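Local coordinates for protein putative phosphomannomutase (Thermus thermophilus, PDB 1TUO) that probably acts as a magnesium-dependent phosphosugar mutase of the phosphohexose mutase family, moving a phosphate group between two positions on a sugar, at residues A[37-42]-A[70-75]; A[48-53]-A[78-83]; A[180-185]-A[244-249]; A[231-236]-A[256-261]. All coordinates share one frame; numbering follows the deposited sequence.

Contact 1 of 4, residues A[37-42]-A[70-75]; sequences EAYGRH and GHLAGM
E37 reaches from helix 29-45 towards helix 61-75 with CG anti to its backbone N. Its CB lies 4.0 Å from H71 NE2, the E37 chain running across the H71 side chain. The chain then bends at CG (chi2 74°), which leaves the carboxylate between two basic groups. OE2 accepts the N-H of H71 NE2 at 2.8 Å and 165°, nearly along the C-O axis and in the imidazole plane, although carboxylate and ring are strongly turned against each other. OE1 is gripped side-on by R41, one turn along the same helix, whose NE sits 3.0 Å away on the anti lone pair while NH2 donates to the same oxygen from above the carboxylate plane. The axes of segments 37-42 and 70-75 run 37° apart and come within 9.5 Å; their helices are neighbours on one side of the domain I sheet of this alpha/beta/alpha fold. G40 allows that approach: a beta carbon there would clash with the sulfur of M75. M75 SD passes 3.8 Å from E37 OE2, and its CE, turned across the R41 side chain, ends 3.4 Å from R41 N. Nearer the sheet, L72 CD1 meets the edge of the Y39 ring, 3.9 Å from Y39 CD2, and its other methyl rests on the G40 backbone. H71 ND1 is hydrogen-bonded to ND1 of H33; with NE2 donating, a neutral H71 would accept there.

Contact 2 of 4, residues A[48-53]-A[78-83]; sequences GGLVVV and KVVLLK
Strands 50-55 and 78-82 are the two parallel arms of a beta-alpha-beta crossover in domain I, joined through helix 61-75. Five backbone hydrogen bonds tie them. K78 N donates to G49 O from above the carbonyl plane, and V51 N answers to K78 O at 2.8 Å. V80 N to V51 O and V53 N to V80 O continue the ladder, and L82 N closes it on V53 O at 2.9 Å, almost straight at 171°. On one face L50 CD1 touches V80 CG2 at 3.7 Å and lies against the extended K78 chain, 3.8 Å from its CG. Further along, V52 CG1 from this face, anti to its backbone N, meets L82 CG at 3.8 Å. An alanine in place of L82 would lose CG and both methyls, and would probably loosen the packing on V52 and on L91. On the other face V53 CG1 packs on L81 CD1 at 3.8 Å. V53, V79 and L81 pack on S69 of helix 61-75, whereas V52 and L82 lean on L91 of helix 88-97; strand 102-106 hydrogen-bonds to V52, and strand 152-154 to V79 and L81.

Contact 3 of 4, residues A[180-185]-A[244-249]; sequences LYHDSM and FAVATD
L180 and F244 run alongside each other in the same direction at the start of two parallel strands in the middle of the domain II sheet. L180 CD1 sits over one face of the F244 ring, 3.9 Å from its centroid and 19° off the normal, a CH-pi contact. The F244 ring gets there with CG wedged between its backbone N and C. On the opposite sheet face Y181 CB and A245 CB meet at 3.5 Å, while the Y181 hydroxyl reaches E239. H182 and T248 stand roughly perpendicular. The imidazole presents its edge, and NE2 and T248 OG1 share a hydrogen bond of 3.0 Å at 168°; S184 OG stands over one ring face. At the end of the strand D183 OD2 accepts from M185 N at 2.9 Å, an Asx turn, and OD1 is held by R210 and T232. D249 opens the run continued by D251, D253 and R254, which matches the family's magnesium-binding loop; its OD1 is hydrogen-bonded to S109 OG, and S109 probably corresponds to the phosphorylated serine of relatives. A water links the loops after the strands, 2.7 Å from T248 OG1 and 2.8 Å from both S184 O and D249 O.

Contact 4 of 4, residues A[231-236]-A[256-261]; sequences VTLAVL and GVVLPG
V258 holds CG1 anti to its backbone N, so that its two methyls fork towards helix 230-236. T232 holds CG2 anti to its backbone N, facing the strand, while OG1, beside the N, is hydrogen-bonded to D183 OD1. L233 has CG anti to the carbonyl carbon, which puts CD2 against V258. L236 is folded at both torsions (chi1 -86°, chi2 -72°), so that CB and CG are the atoms that meet the strand. Both branches of V258 pack on the helix. CG1 lies 3.7 Å from L233 CD2, the two side chains crossing at about a right angle, and 3.9 Å from L236 CB, one turn further on. CG2 meets T232 CG2 at 3.9 Å. L236 CG also rests 3.8 Å from V258 O. An alanine at V258 would remove both methyls and would probably leave L233, T232 and L236 poorly packed against the strand. Beyond the strand the contact becomes polar: G261 N donates to L236 O at 2.9 Å, approaching from above the carbonyl plane, and P260 CA adds a CA-H...O contact to the same oxygen at 3.3 Å. G261 takes a positive phi at this turn. The segment axes come within 8.1 Å and run 31° apart, with L236 and T232 also touching A245 on the adjoining strand: the packing of a helix on a mixed sheet, as in the alpha/beta/alpha layers of the phosphohexomutase domains.

The four contacts form two groups in different domains. Contacts 1 and 2 have centres 11 Å apart in domain I and share an interface, where L72 CB packs 3.8 Å from V79 CG2 and Y39 reaches V51; the helix pair thus sits on the strand pair. Contacts 3 and 4 lie 9 Å apart, centre to centre, in domain II, and their strands continue one sheet through A247 N and G256 O, 2.8 Å apart. Between the groups, contacts 2 and 3 come no nearer than about 15 Å between nearest atoms. Contact 3 ends at D249, in the probable magnesium loop, and S109 of domain I meets it there. Contacts 2 and 4 lie on opposite sides of the chain's centre.

Contact 1 of 4, residues A[37-42]-A[70-75]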
loop_
_atom_site.group_PDB
_atom_site.type_symbol
_atom_site.label_atom_id
_atom_site.label_comp_id
_atom_site.label_asym_id
_atom_site.label_seq_id
_atom_site.Cartn_x
_atom_site.Cartn_y
_atom_site.Cartn_z
ATOM N N GLU A 37 -21.417 0.157 -15.705
ATOM C CA GLU A 37 -22.049 -0.706 -16.698
ATOM C C GLU A 37 -21.078 -1.785 -17.167
ATOM O O GLU A 37 -21.449 -2.954 -17.304
ATOM C CB GLU A 37 -22.509 0.121 -17.903
ATOM C CG GLU A 37 -23.337 -0.669 -18.910
ATOM C CD GLU A 37 -24.747 -0.954 -18.420
ATOM O OE1 GLU A 37 -25.413 -1.831 -19.010
ATOM O OE2 GLU A 37 -25.200 -0.295 -17.458
ATOM N N ALA A 38 -19.835 -1.389 -17.421
ATOM C CA ALA A 38 -18.809 -2.319 -17.879
ATOM C C ALA A 38 -18.554 -3.394 -16.834
ATOM O O ALA A 38 -18.502 -4.582 -17.141
ATOM C CB ALA A 38 -17.518 -1.571 -18.157
ATOM N N TYR A 39 -18.384 -2.957 -15.594
ATOM C CA TYR A 39 -18.118 -3.870 -14.495
ATOM C C TYR A 39 -19.282 -4.826 -14.239
ATOM O O TYR A 39 -19.075 -6.024 -14.026
ATOM C CB TYR A 39 -17.805 -3.059 -13.231
ATOM C CG TYR A 39 -17.362 -3.890 -12.053
ATOM C CD1 TYR A 39 -16.343 -4.838 -12.184
ATOM C CD2 TYR A 39 -17.933 -3.704 -10.798
ATOM C CE1 TYR A 39 -15.904 -5.584 -11.086
ATOM C CE2 TYR A 39 -17.502 -4.441 -9.696
ATOM C CZ TYR A 39 -16.492 -5.374 -9.846
ATOM O OH TYR A 39 -16.057 -6.094 -8.752
ATOM N N GLY A 40 -20.500 -4.299 -14.272
ATOM C CA GLY A 40 -21.668 -5.132 -14.046
ATOM C C GLY A 40 -21.828 -6.185 -15.128
ATOM O O GLY A 40 -22.114 -7.350 -14.833
ATOM N N ARG A 41 -21.650 -5.780 -16.382
ATOM C CA ARG A 41 -21.774 -6.710 -17.500
ATOM C C ARG A 41 -20.733 -7.807 -17.344
ATOM O O ARG A 41 -21.012 -8.986 -17.577
ATOM C CB ARG A 41 -21.571 -5.982 -18.836
ATOM C CG ARG A 41 -22.642 -4.941 -19.135
ATOM C CD ARG A 41 -22.575 -4.426 -20.571
ATOM N NE ARG A 41 -23.519 -3.329 -20.789
ATOM C CZ ARG A 41 -23.835 -2.825 -21.979
ATOM N NH1 ARG A 41 -23.287 -3.317 -23.082
ATOM N NH2 ARG A 41 -24.702 -1.825 -22.069
ATOM N N HIS A 42 -19.530 -7.410 -16.949
ATOM C CA HIS A 42 -18.444 -8.355 -16.747
ATOM C C HIS A 42 -18.792 -9.387 -15.674
ATOM O O HIS A 42 -18.577 -10.590 -15.854
ATOM C CB HIS A 42 -17.173 -7.617 -16.336
ATOM C CG HIS A 42 -16.088 -8.518 -15.839
ATOM N ND1 HIS A 42 -15.416 -9.397 -16.661
ATOM C CD2 HIS A 42 -15.538 -8.655 -14.611
ATOM C CE1 HIS A 42 -14.498 -10.037 -15.959
ATOM N NE2 HIS A 42 -14.552 -9.606 -14.711
ATOM N N GLY A 70 -25.665 1.665 -6.441
ATOM C CA GLY A 70 -27.012 1.652 -6.979
ATOM C C GLY A 70 -27.050 1.109 -8.395
ATOM O O GLY A 70 -27.930 0.317 -8.736
ATOM N N HIS A 71 -26.102 1.532 -9.226
ATOM C CA HIS A 71 -26.054 1.073 -10.609
ATOM C C HIS A 71 -25.870 -0.446 -10.699
ATOM O O HIS A 71 -26.587 -1.130 -11.446
ATOM C CB HIS A 71 -24.921 1.786 -11.363
ATOM C CG HIS A 71 -24.994 1.633 -12.853
ATOM N ND1 HIS A 71 -25.017 2.712 -13.711
ATOM C CD2 HIS A 71 -25.047 0.529 -13.635
ATOM C CE1 HIS A 71 -25.082 2.279 -14.958
ATOM N NE2 HIS A 71 -25.100 0.956 -14.940
ATOM N N LEU A 72 -24.913 -0.980 -9.941
ATOM C CA LEU A 72 -24.667 -2.415 -9.969
ATOM C C LEU A 72 -25.897 -3.168 -9.468
ATOM O O LEU A 72 -26.270 -4.195 -10.030
ATOM C CB LEU A 72 -23.439 -2.763 -9.120
ATOM C CG LEU A 72 -22.110 -2.214 -9.653
ATOM C CD1 LEU A 72 -20.982 -2.580 -8.684
ATOM C CD2 LEU A 72 -21.832 -2.784 -11.051
ATOM N N ALA A 73 -26.531 -2.649 -8.421
ATOM C CA ALA A 73 -27.726 -3.276 -7.862
ATOM C C ALA A 73 -28.851 -3.285 -8.900
ATOM O O ALA A 73 -29.606 -4.257 -9.008
ATOM C CB ALA A 73 -28.169 -2.528 -6.600
ATOM N N GLY A 74 -28.959 -2.198 -9.658
ATOM C CA GLY A 74 -29.984 -2.106 -10.685
ATOM C C GLY A 74 -29.751 -3.077 -11.833
ATOM O O GLY A 74 -30.677 -3.391 -12.585
ATOM N N MET A 75 -28.515 -3.553 -11.973
ATOM C CA MET A 75 -28.182 -4.495 -13.037
ATOM C C MET A 75 -28.413 -5.944 -12.615
ATOM O O MET A 75 -28.348 -6.844 -13.444
ATOM C CB MET A 75 -26.725 -4.322 -13.469
ATOM C CG MET A 75 -26.458 -3.027 -14.214
ATOM S SD MET A 75 -24.737 -2.884 -14.704
ATOM C CE MET A 75 -24.647 -4.129 -16.023
#

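Contact 2 of 4, residues A[48-53]-A[78-83]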
loop_
_atom_site.group_PDB
_atom_site.type_symbol
_atom_site.label_atom_id
_atom_site.label_comp_id
_atom_site.label_asym_id
_atom_site.label_seq_id
_atom_site.Cartn_x
_atom_site.Cartn_y
_atom_site.Cartn_z
ATOM N N GLY A 48 -22.688 -13.439 -11.982
ATOM C CA GLY A 48 -23.204 -12.455 -11.045
ATOM C C GLY A 48 -22.671 -12.677 -9.641
ATOM O O GLY A 48 -21.540 -13.131 -9.458
ATOM N N GLY A 49 -23.488 -12.356 -8.643
ATOM C CA GLY A 49 -23.069 -12.535 -7.268
ATOM C C GLY A 49 -23.118 -11.263 -6.446
ATOM O O GLY A 49 -23.773 -10.290 -6.813
ATOM N N LEU A 50 -22.419 -11.285 -5.319
ATOM C CA LEU A 50 -22.351 -10.146 -4.415
ATOM C C LEU A 50 -21.140 -9.271 -4.736
ATOM O O LEU A 50 -20.069 -9.772 -5.072
ATOM C CB LEU A 50 -22.229 -10.640 -2.976
ATOM C CG LEU A 50 -21.898 -9.581 -1.926
ATOM C CD1 LEU A 50 -23.076 -8.647 -1.761
ATOM C CD2 LEU A 50 -21.563 -10.272 -0.599
ATOM N N VAL A 51 -21.320 -7.961 -4.638
ATOM C CA VAL A 51 -20.220 -7.033 -4.888
ATOM C C VAL A 51 -20.158 -6.108 -3.693
ATOM O O VAL A 51 -21.189 -5.618 -3.238
ATOM C CB VAL A 51 -20.454 -6.156 -6.140
ATOM C CG1 VAL A 51 -19.269 -5.199 -6.328
ATOM C CG2 VAL A 51 -20.624 -7.031 -7.370
ATOM N N VAL A 52 -18.951 -5.880 -3.186
ATOM C CA VAL A 52 -18.767 -4.983 -2.054
ATOM C C VAL A 52 -18.140 -3.704 -2.583
ATOM O O VAL A 52 -17.185 -3.754 -3.356
ATOM C CB VAL A 52 -17.850 -5.609 -0.988
ATOM C CG1 VAL A 52 -17.792 -4.711 0.235
ATOM C CG2 VAL A 52 -18.384 -6.988 -0.593
ATOM N N VAL A 53 -18.701 -2.566 -2.190
ATOM C CA VAL A 53 -18.193 -1.266 -2.631
ATOM C C VAL A 53 -17.727 -0.467 -1.419
ATOM O O VAL A 53 -18.347 -0.516 -0.359
ATOM C CB VAL A 53 -19.297 -0.454 -3.354
ATOM C CG1 VAL A 53 -18.757 0.925 -3.765
ATOM C CG2 VAL A 53 -19.774 -1.211 -4.586
ATOM N N LYS A 78 -25.974 -8.337 -6.272
ATOM C CA LYS A 78 -26.357 -8.051 -4.896
ATOM C C LYS A 78 -25.246 -7.105 -4.462
ATOM O O LYS A 78 -24.080 -7.367 -4.731
ATOM C CB LYS A 78 -26.334 -9.313 -4.036
ATOM C CG LYS A 78 -26.804 -9.069 -2.607
ATOM C CD LYS A 78 -26.895 -10.366 -1.820
ATOM C CE LYS A 78 -27.543 -10.137 -0.464
ATOM N NZ LYS A 78 -27.759 -11.418 0.266
ATOM N N VAL A 79 -25.588 -6.006 -3.802
ATOM C CA VAL A 79 -24.551 -5.058 -3.408
ATOM C C VAL A 79 -24.531 -4.697 -1.932
ATOM O O VAL A 79 -25.575 -4.574 -1.293
ATOM C CB VAL A 79 -24.687 -3.733 -4.207
ATOM C CG1 VAL A 79 -23.597 -2.750 -3.791
ATOM C CG2 VAL A 79 -24.607 -4.003 -5.700
ATOM N N VAL A 80 -23.321 -4.537 -1.404
ATOM C CA VAL A 80 -23.114 -4.120 -0.027
ATOM C C VAL A 80 -22.149 -2.944 -0.078
ATOM O O VAL A 80 -21.042 -3.067 -0.597
ATOM C CB VAL A 80 -22.475 -5.226 0.842
ATOM C CG1 VAL A 80 -21.973 -4.629 2.155
ATOM C CG2 VAL A 80 -23.496 -6.323 1.128
ATOM N N LEU A 81 -22.585 -1.798 0.431
ATOM C CA LEU A 81 -21.736 -0.616 0.469
ATOM C C LEU A 81 -21.242 -0.518 1.906
ATOM O O LEU A 81 -22.037 -0.573 2.839
ATOM C CB LEU A 81 -22.537 0.643 0.115
ATOM C CG LEU A 81 -21.799 1.976 0.315
ATOM C CD1 LEU A 81 -20.650 2.087 -0.677
ATOM C CD2 LEU A 81 -22.775 3.147 0.131
ATOM N N LEU A 82 -19.933 -0.392 2.086
ATOM C CA LEU A 82 -19.393 -0.290 3.429
ATOM C C LEU A 82 -19.661 1.096 3.986
ATOM O O LEU A 82 -19.509 2.103 3.291
ATOM C CB LEU A 82 -17.894 -0.589 3.429
ATOM C CG LEU A 82 -17.552 -2.001 2.950
ATOM C CD1 LEU A 82 -16.048 -2.216 3.017
ATOM C CD2 LEU A 82 -18.273 -3.025 3.827
ATOM N N LYS A 83 -20.070 1.127 5.248
ATOM C CA LYS A 83 -20.402 2.362 5.945
ATOM C C LYS A 83 -19.225 3.280 6.252
ATOM O O LYS A 83 -18.256 2.879 6.908
ATOM C CB LYS A 83 -21.129 2.035 7.255
ATOM C CG LYS A 83 -21.569 3.267 8.039
ATOM C CD LYS A 83 -22.220 2.881 9.359
ATOM C CE LYS A 83 -22.663 4.115 10.134
ATOM N NZ LYS A 83 -21.518 5.019 10.443
#

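Contact 3 of 4, residues A[180-185]-A[244-249]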
loop_
_atom_site.group_PDB
_atom_site.type_symbol
_atom_site.label_atom_id
_atom_site.label_comp_id
_atom_site.label_asym_id
_atom_site.label_seq_id
_atom_site.Cartn_x
_atom_site.Cartn_y
_atom_site.Cartn_z
ATOM N N LEU A 180 2.274 4.918 20.642
ATOM C CA LEU A 180 2.213 4.856 19.192
ATOM C C LEU A 180 1.489 6.087 18.662
ATOM O O LEU A 180 0.352 6.364 19.042
ATOM C CB LEU A 180 1.481 3.592 18.729
ATOM C CG LEU A 180 1.327 3.433 17.208
ATOM C CD1 LEU A 180 2.693 3.309 16.554
ATOM C CD2 LEU A 180 0.483 2.207 16.898
ATOM N N TYR A 181 2.169 6.843 17.810
ATOM C CA TYR A 181 1.560 8.013 17.204
ATOM C C TYR A 181 1.032 7.529 15.864
ATOM O O TYR A 181 1.722 6.787 15.155
ATOM C CB TYR A 181 2.591 9.125 16.984
ATOM C CG TYR A 181 3.055 9.791 18.260
ATOM C CD1 TYR A 181 4.041 9.212 19.055
ATOM C CD2 TYR A 181 2.493 10.995 18.679
ATOM C CE1 TYR A 181 4.458 9.819 20.242
ATOM C CE2 TYR A 181 2.899 11.613 19.863
ATOM C CZ TYR A 181 3.883 11.019 20.638
ATOM O OH TYR A 181 4.296 11.631 21.807
ATOM N N HIS A 182 -0.200 7.913 15.542
ATOM C CA HIS A 182 -0.800 7.518 14.277
ATOM C C HIS A 182 -1.266 8.737 13.505
ATOM O O HIS A 182 -2.280 9.352 13.844
ATOM C CB HIS A 182 -1.999 6.591 14.484
ATOM C CG HIS A 182 -2.661 6.179 13.203
ATOM N ND1 HIS A 182 -3.931 5.644 13.156
ATOM C CD2 HIS A 182 -2.224 6.223 11.921
ATOM C CE1 HIS A 182 -4.248 5.378 11.900
ATOM N NE2 HIS A 182 -3.229 5.719 11.131
ATOM N N ASP A 183 -0.507 9.066 12.468
ATOM C CA ASP A 183 -0.805 10.175 11.577
ATOM C C ASP A 183 -1.655 9.548 10.473
ATOM O O ASP A 183 -1.159 8.730 9.696
ATOM C CB ASP A 183 0.511 10.715 11.016
ATOM C CG ASP A 183 0.324 11.833 10.017
ATOM O OD1 ASP A 183 1.363 12.323 9.526
ATOM O OD2 ASP A 183 -0.830 12.225 9.722
ATOM N N SER A 184 -2.938 9.903 10.439
ATOM C CA SER A 184 -3.858 9.371 9.434
ATOM C C SER A 184 -3.851 10.201 8.156
ATOM O O SER A 184 -4.427 9.799 7.145
ATOM C CB SER A 184 -5.281 9.308 10.002
ATOM O OG SER A 184 -5.385 8.297 10.988
ATOM N N MET A 185 -3.187 11.353 8.212
ATOM C CA MET A 185 -3.071 12.265 7.074
ATOM C C MET A 185 -4.425 12.714 6.524
ATOM O O MET A 185 -4.519 13.138 5.374
ATOM C CB MET A 185 -2.243 11.613 5.951
ATOM C CG MET A 185 -0.869 11.109 6.392
ATOM S SD MET A 185 0.177 10.522 5.031
ATOM C CE MET A 185 1.007 12.075 4.545
ATOM N N PHE A 244 7.114 5.584 18.549
ATOM C CA PHE A 244 7.293 5.924 17.151
ATOM C C PHE A 244 5.962 6.253 16.506
ATOM O O PHE A 244 4.899 6.052 17.094
ATOM C CB PHE A 244 7.993 4.786 16.392
ATOM C CG PHE A 244 7.177 3.528 16.262
ATOM C CD1 PHE A 244 6.519 3.227 15.069
ATOM C CD2 PHE A 244 7.098 2.621 17.313
ATOM C CE1 PHE A 244 5.801 2.041 14.925
ATOM C CE2 PHE A 244 6.381 1.434 17.179
ATOM C CZ PHE A 244 5.732 1.140 15.984
ATOM N N ALA A 245 6.024 6.776 15.294
ATOM C CA ALA A 245 4.806 7.131 14.595
ATOM C C ALA A 245 4.642 6.342 13.316
ATOM O O ALA A 245 5.620 6.042 12.641
ATOM C CB ALA A 245 4.811 8.620 14.269
ATOM N N VAL A 246 3.397 5.985 13.011
ATOM C CA VAL A 246 3.093 5.320 11.751
ATOM C C VAL A 246 2.187 6.306 11.040
ATOM O O VAL A 246 1.298 6.894 11.657
ATOM C CB VAL A 246 2.341 3.978 11.921
ATOM C CG1 VAL A 246 3.300 2.917 12.423
ATOM C CG2 VAL A 246 1.166 4.136 12.866
ATOM N N ALA A 247 2.440 6.520 9.756
ATOM C CA ALA A 247 1.624 7.434 8.966
ATOM C C ALA A 247 1.008 6.600 7.864
ATOM O O ALA A 247 1.721 6.059 7.020
ATOM C CB ALA A 247 2.494 8.537 8.367
ATOM N N THR A 248 -0.310 6.459 7.886
ATOM C CA THR A 248 -0.974 5.676 6.854
ATOM C C THR A 248 -1.379 6.612 5.717
ATOM O O THR A 248 -1.736 7.767 5.956
ATOM C CB THR A 248 -2.215 4.936 7.419
ATOM O OG1 THR A 248 -3.046 5.851 8.147
ATOM C CG2 THR A 248 -1.782 3.809 8.342
ATOM N N ASP A 249 -1.297 6.131 4.481
ATOM C CA ASP A 249 -1.664 6.979 3.355
ATOM C C ASP A 249 -3.178 7.132 3.201
ATOM O O ASP A 249 -3.951 6.675 4.047
ATOM C CB ASP A 249 -1.033 6.475 2.047
ATOM C CG ASP A 249 -1.716 5.244 1.483
ATOM O OD1 ASP A 249 -1.584 5.038 0.259
ATOM O OD2 ASP A 249 -2.360 4.480 2.241
HETATM O O HOH W 1 -4.878 7.099 6.621
#

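Contact 4 of 4, residues A[231-236]-A[256-261]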
loop_
_atom_site.group_PDB
_atom_site.type_symbol
_atom_site.label_atom_id
_atom_site.label_comp_id
_atom_site.label_asym_id
_atom_site.label_seq_id
_atom_site.Cartn_x
_atom_site.Cartn_y
_atom_site.Cartn_z
ATOM N N VAL A 231 4.581 17.921 10.095
ATOM C CA VAL A 231 3.958 17.963 11.415
ATOM C C VAL A 231 4.342 16.776 12.294
ATOM O O VAL A 231 4.577 16.933 13.491
ATOM C CB VAL A 231 2.419 18.020 11.307
ATOM C CG1 VAL A 231 1.798 18.019 12.691
ATOM C CG2 VAL A 231 2.002 19.275 10.549
ATOM N N THR A 232 4.413 15.595 11.692
ATOM C CA THR A 232 4.761 14.383 12.424
ATOM C C THR A 232 6.244 14.328 12.769
ATOM O O THR A 232 6.618 13.867 13.846
ATOM C CB THR A 232 4.358 13.141 11.610
ATOM O OG1 THR A 232 2.949 13.197 11.361
ATOM C CG2 THR A 232 4.681 11.856 12.368
ATOM N N LEU A 233 7.086 14.793 11.853
ATOM C CA LEU A 233 8.522 14.819 12.097
ATOM C C LEU A 233 8.781 15.749 13.281
ATOM O O LEU A 233 9.719 15.544 14.055
ATOM C CB LEU A 233 9.267 15.329 10.858
ATOM C CG LEU A 233 9.326 14.399 9.644
ATOM C CD1 LEU A 233 9.765 15.174 8.416
ATOM C CD2 LEU A 233 10.280 13.258 9.934
ATOM N N ALA A 234 7.937 16.767 13.423
ATOM C CA ALA A 234 8.083 17.724 14.517
ATOM C C ALA A 234 7.657 17.118 15.853
ATOM O O ALA A 234 8.376 17.221 16.849
ATOM C CB ALA A 234 7.265 18.975 14.225
ATOM N N VAL A 235 6.489 16.482 15.873
ATOM C CA VAL A 235 5.974 15.864 17.088
ATOM C C VAL A 235 6.931 14.809 17.650
ATOM O O VAL A 235 7.116 14.718 18.866
ATOM C CB VAL A 235 4.594 15.196 16.835
ATOM C CG1 VAL A 235 4.102 14.515 18.103
ATOM C CG2 VAL A 235 3.585 16.237 16.372
ATOM N N LEU A 236 7.536 14.011 16.771
ATOM C CA LEU A 236 8.458 12.964 17.207
ATOM C C LEU A 236 9.860 13.466 17.547
ATOM O O LEU A 236 10.662 12.728 18.119
ATOM C CB LEU A 236 8.556 11.867 16.140
ATOM C CG LEU A 236 7.505 10.751 16.177
ATOM C CD1 LEU A 236 7.783 9.843 17.365
ATOM C CD2 LEU A 236 6.109 11.334 16.260
ATOM N N GLY A 256 4.226 4.870 6.329
ATOM C CA GLY A 256 5.533 5.490 6.415
ATOM C C GLY A 256 5.810 5.558 7.907
ATOM O O GLY A 256 4.871 5.602 8.707
ATOM N N VAL A 257 7.078 5.563 8.297
ATOM C CA VAL A 257 7.418 5.593 9.714
ATOM C C VAL A 257 8.321 6.763 10.109
ATOM O O VAL A 257 9.237 7.127 9.372
ATOM C CB VAL A 257 8.119 4.272 10.123
ATOM C CG1 VAL A 257 8.633 4.359 11.552
ATOM C CG2 VAL A 257 7.144 3.104 9.990
ATOM N N VAL A 258 8.054 7.345 11.273
ATOM C CA VAL A 258 8.878 8.440 11.787
ATOM C C VAL A 258 9.336 8.056 13.187
ATOM O O VAL A 258 8.524 7.714 14.052
ATOM C CB VAL A 258 8.113 9.774 11.846
ATOM C CG1 VAL A 258 9.012 10.861 12.443
ATOM C CG2 VAL A 258 7.676 10.179 10.442
ATOM N N LEU A 259 10.646 8.109 13.401
ATOM C CA LEU A 259 11.220 7.732 14.685
ATOM C C LEU A 259 11.600 8.939 15.527
ATOM O O LEU A 259 11.675 10.062 15.026
ATOM C CB LEU A 259 12.457 6.858 14.454
ATOM C CG LEU A 259 12.269 5.589 13.614
ATOM C CD1 LEU A 259 13.612 4.891 13.448
ATOM C CD2 LEU A 259 11.264 4.659 14.282
ATOM N N PRO A 260 11.828 8.719 16.832
ATOM C CA PRO A 260 12.208 9.797 17.745
ATOM C C PRO A 260 13.362 10.583 17.144
ATOM O O PRO A 260 14.280 10.001 16.564
ATOM C CB PRO A 260 12.606 9.043 19.005
ATOM C CG PRO A 260 11.632 7.913 19.010
ATOM C CD PRO A 260 11.651 7.452 17.564
ATOM N N GLY A 261 13.309 11.903 17.280
ATOM C CA GLY A 261 14.349 12.739 16.718
ATOM C C GLY A 261 13.912 13.203 15.344
ATOM O O GLY A 261 14.632 13.925 14.650
#